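Side-chain contact in N-acylethanolamine-hydrolyzing acid amidase subunit alpha (Caenorhabditis elegans, PDB 6DY3), which probably degrades bioactive fatty acid amides such as N-palmitoylethanolamine to ethanolamine and free fatty acids, working as a heterodimer formed by autocatalytic cleavage: residues Ile19-Asp22 with Gln27-Asn30. Sequence-based numbering, arbitrary orientation.
Sequences INLD and QRWN
Ile19 and Trp29 meet at about a right angle, with the isoleucine methyl CD1 lying over one face of the indole, 3.8 Å from the centroid of the six-membered ring and 21° off its normal. This CH-pi contact is backed by CG1 near the outer ring carbons CZ3 and CH2. With chi1 at -65°, CG1 stands beside the backbone N and runs out to the indole, while CG2 is left to pack on Arg28 CB at 3.9 Å. The loop before helix 30-36 of the alpha subunit thus folds back on the end of strand 15-20, which pairs in parallel with a beta-subunit strand.

Arg28 illustrates how a buried arginine can divide its length between apolar and polar work. Its chain, extended from CG to NE, runs alongside Asn20 O, with CG 3.5 Å from that oxygen, and sets one face of the guanidinium against Leu21, whose CA stands 3.8 Å from its plane. NH2 comes near Leu21 O, but at an angle too poor for a hydrogen bond. A water accepts from Asn20 N at 2.7 Å and donates to Arg28 O. Where the strand gives way to loop, Asn20 OD1 accepts the Asp22 N-H at 2.9 Å in an Asx turn.

Arg28 NH1 forms salt bridges with Glu73 and Glu77 of helix 72-85, and Trp29 NE1 bonds to Glu77, while Arg28 NE donates to Glu23 O in the intervening loop. A leucine in place of Arg28 would probably leave Glu73 and Glu77 without this cationic partner. No direct hydrogen bond joins the segments, and the buried charge is probably balanced by those glutamates.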
ATOM      1  N   ILE A  19     -11.606  -7.734 -10.610  1.00 48.03           N
ATOM      2  CA  ILE A  19     -11.813  -6.520 -11.388  1.00 50.81           C
ATOM      3  C   ILE A  19     -11.416  -6.847 -12.820  1.00 53.03           C
ATOM      4  O   ILE A  19     -10.240  -7.088 -13.114  1.00 53.62           O
ATOM      5  CB  ILE A  19     -11.010  -5.339 -10.819  1.00 47.59           C
ATOM      6  CG1 ILE A  19     -11.513  -4.979  -9.414  1.00 42.56           C
ATOM      7  CG2 ILE A  19     -11.077  -4.125 -11.751  1.00 45.37           C
ATOM      8  CD1 ILE A  19     -12.985  -4.610  -9.331  1.00 42.78           C
ATOM      9  N   ASN A  20     -12.406  -6.882 -13.707  1.00 52.18           N
ATOM     10  CA  ASN A  20     -12.176  -7.238 -15.100  1.00 54.21           C
ATOM     11  C   ASN A  20     -11.703  -6.003 -15.853  1.00 54.87           C
ATOM     12  O   ASN A  20     -12.459  -5.040 -16.018  1.00 51.96           O
ATOM     13  CB  ASN A  20     -13.445  -7.806 -15.723  1.00 59.81           C
ATOM     14  CG  ASN A  20     -13.172  -8.572 -16.998  1.00 64.84           C
ATOM     15  OD1 ASN A  20     -12.157  -8.359 -17.662  1.00 62.36           O
ATOM     16  ND2 ASN A  20     -14.076  -9.471 -17.348  1.00 71.82           N
ATOM     17  N   LEU A  21     -10.447  -6.024 -16.299  1.00 61.45           N
ATOM     18  CA  LEU A  21      -9.910  -4.927 -17.094  1.00 64.77           C
ATOM     19  C   LEU A  21     -10.479  -4.893 -18.504  1.00 66.26           C
ATOM     20  O   LEU A  21     -10.284  -3.893 -19.203  1.00 69.01           O
ATOM     21  CB  LEU A  21      -8.385  -5.030 -17.165  1.00 64.02           C
ATOM     22  CG  LEU A  21      -7.651  -4.959 -15.828  1.00 61.63           C
ATOM     23  CD1 LEU A  21      -6.151  -5.117 -16.044  1.00 61.01           C
ATOM     24  CD2 LEU A  21      -7.954  -3.659 -15.103  1.00 61.32           C
ATOM     25  N   ASP A  22     -11.158  -5.955 -18.943  1.00 65.55           N
ATOM     26  CA  ASP A  22     -11.814  -5.948 -20.243  1.00 68.53           C
ATOM     27  C   ASP A  22     -13.131  -5.185 -20.227  1.00 69.74           C
ATOM     28  O   ASP A  22     -13.591  -4.750 -21.288  1.00 72.48           O
ATOM     29  CB  ASP A  22     -12.072  -7.382 -20.716  1.00 72.05           C
ATOM     30  CG  ASP A  22     -10.793  -8.175 -20.922  1.00 70.47           C
ATOM     31  OD1 ASP A  22      -9.769  -7.576 -21.316  1.00 69.15           O
ATOM     32  OD2 ASP A  22     -10.821  -9.404 -20.705  1.00 69.79           O
ATOM     33  N   GLN A  27     -17.562   0.647 -15.051  1.00 58.85           N
ATOM     34  CA  GLN A  27     -18.381  -0.442 -14.536  1.00 62.65           C
ATOM     35  C   GLN A  27     -17.598  -1.430 -13.688  1.00 58.98           C
ATOM     36  O   GLN A  27     -18.191  -2.376 -13.159  1.00 62.37           O
ATOM     37  CB  GLN A  27     -19.041  -1.188 -15.705  1.00 70.79           C
ATOM     38  CG  GLN A  27     -19.725  -0.252 -16.678  1.00 75.82           C
ATOM     39  CD  GLN A  27     -20.837   0.532 -16.017  1.00 80.00           C
ATOM     40  OE1 GLN A  27     -21.707  -0.043 -15.358  1.00 77.05           O
ATOM     41  NE2 GLN A  27     -20.751   1.857 -16.091  1.00 84.69           N
ATOM     42  N   ARG A  28     -16.291  -1.226 -13.526  1.00 52.23           N
ATOM     43  CA  ARG A  28     -15.440  -2.266 -12.961  1.00 49.05           C
ATOM     44  C   ARG A  28     -15.663  -2.436 -11.461  1.00 47.80           C
ATOM     45  O   ARG A  28     -15.582  -3.555 -10.939  1.00 45.15           O
ATOM     46  CB  ARG A  28     -13.979  -1.939 -13.252  1.00 48.86           C
ATOM     47  CG  ARG A  28     -13.612  -2.020 -14.720  1.00 49.52           C
ATOM     48  CD  ARG A  28     -12.194  -1.539 -14.952  1.00 49.73           C
ATOM     49  NE  ARG A  28     -11.849  -1.518 -16.369  1.00 53.33           N
ATOM     50  CZ  ARG A  28     -10.677  -1.109 -16.846  1.00 55.34           C
ATOM     51  NH1 ARG A  28      -9.730  -0.686 -16.019  1.00 51.09           N
ATOM     52  NH2 ARG A  28     -10.451  -1.124 -18.152  1.00 60.64           N
ATOM     53  N   TRP A  29     -15.925  -1.342 -10.750  1.00 46.55           N
ATOM     54  CA  TRP A  29     -16.040  -1.371  -9.301  1.00 44.48           C
ATOM     55  C   TRP A  29     -17.486  -1.416  -8.829  1.00 46.51           C
ATOM     56  O   TRP A  29     -17.741  -1.227  -7.636  1.00 49.06           O
ATOM     57  CB  TRP A  29     -15.333  -0.153  -8.703  1.00 42.03           C
ATOM     58  CG  TRP A  29     -13.874  -0.118  -9.012  1.00 40.94           C
ATOM     59  CD1 TRP A  29     -13.259   0.594 -10.005  1.00 41.11           C
ATOM     60  CD2 TRP A  29     -12.840  -0.837  -8.332  1.00 39.79           C
ATOM     61  NE1 TRP A  29     -11.904   0.364  -9.979  1.00 40.16           N
ATOM     62  CE2 TRP A  29     -11.624  -0.512  -8.962  1.00 39.35           C
ATOM     63  CE3 TRP A  29     -12.825  -1.721  -7.249  1.00 39.25           C
ATOM     64  CZ2 TRP A  29     -10.408  -1.040  -8.544  1.00 39.08           C
ATOM     65  CZ3 TRP A  29     -11.616  -2.242  -6.836  1.00 38.31           C
ATOM     66  CH2 TRP A  29     -10.426  -1.903  -7.479  1.00 37.92           C
ATOM     67  N   ASN A  30     -18.434  -1.685  -9.729  1.00 46.57           N
ATOM     68  CA  ASN A  30     -19.846  -1.646  -9.356  1.00 47.59           C
ATOM     69  C   ASN A  30     -20.139  -2.590  -8.194  1.00 48.00           C
ATOM     70  O   ASN A  30     -20.772  -2.199  -7.207  1.00 50.07           O
ATOM     71  CB  ASN A  30     -20.718  -2.000 -10.560  1.00 47.82           C
ATOM     72  CG  ASN A  30     -20.584  -1.006 -11.692  1.00 50.30           C
ATOM     73  OD1 ASN A  30     -20.065   0.092 -11.519  1.00 53.64           O
ATOM     74  ND2 ASN A  30     -21.045  -1.396 -12.868  1.00 54.50           N
TER
HETATM   75  O   HOH W   1     -14.822  -5.846 -13.034  1.00 42.09           O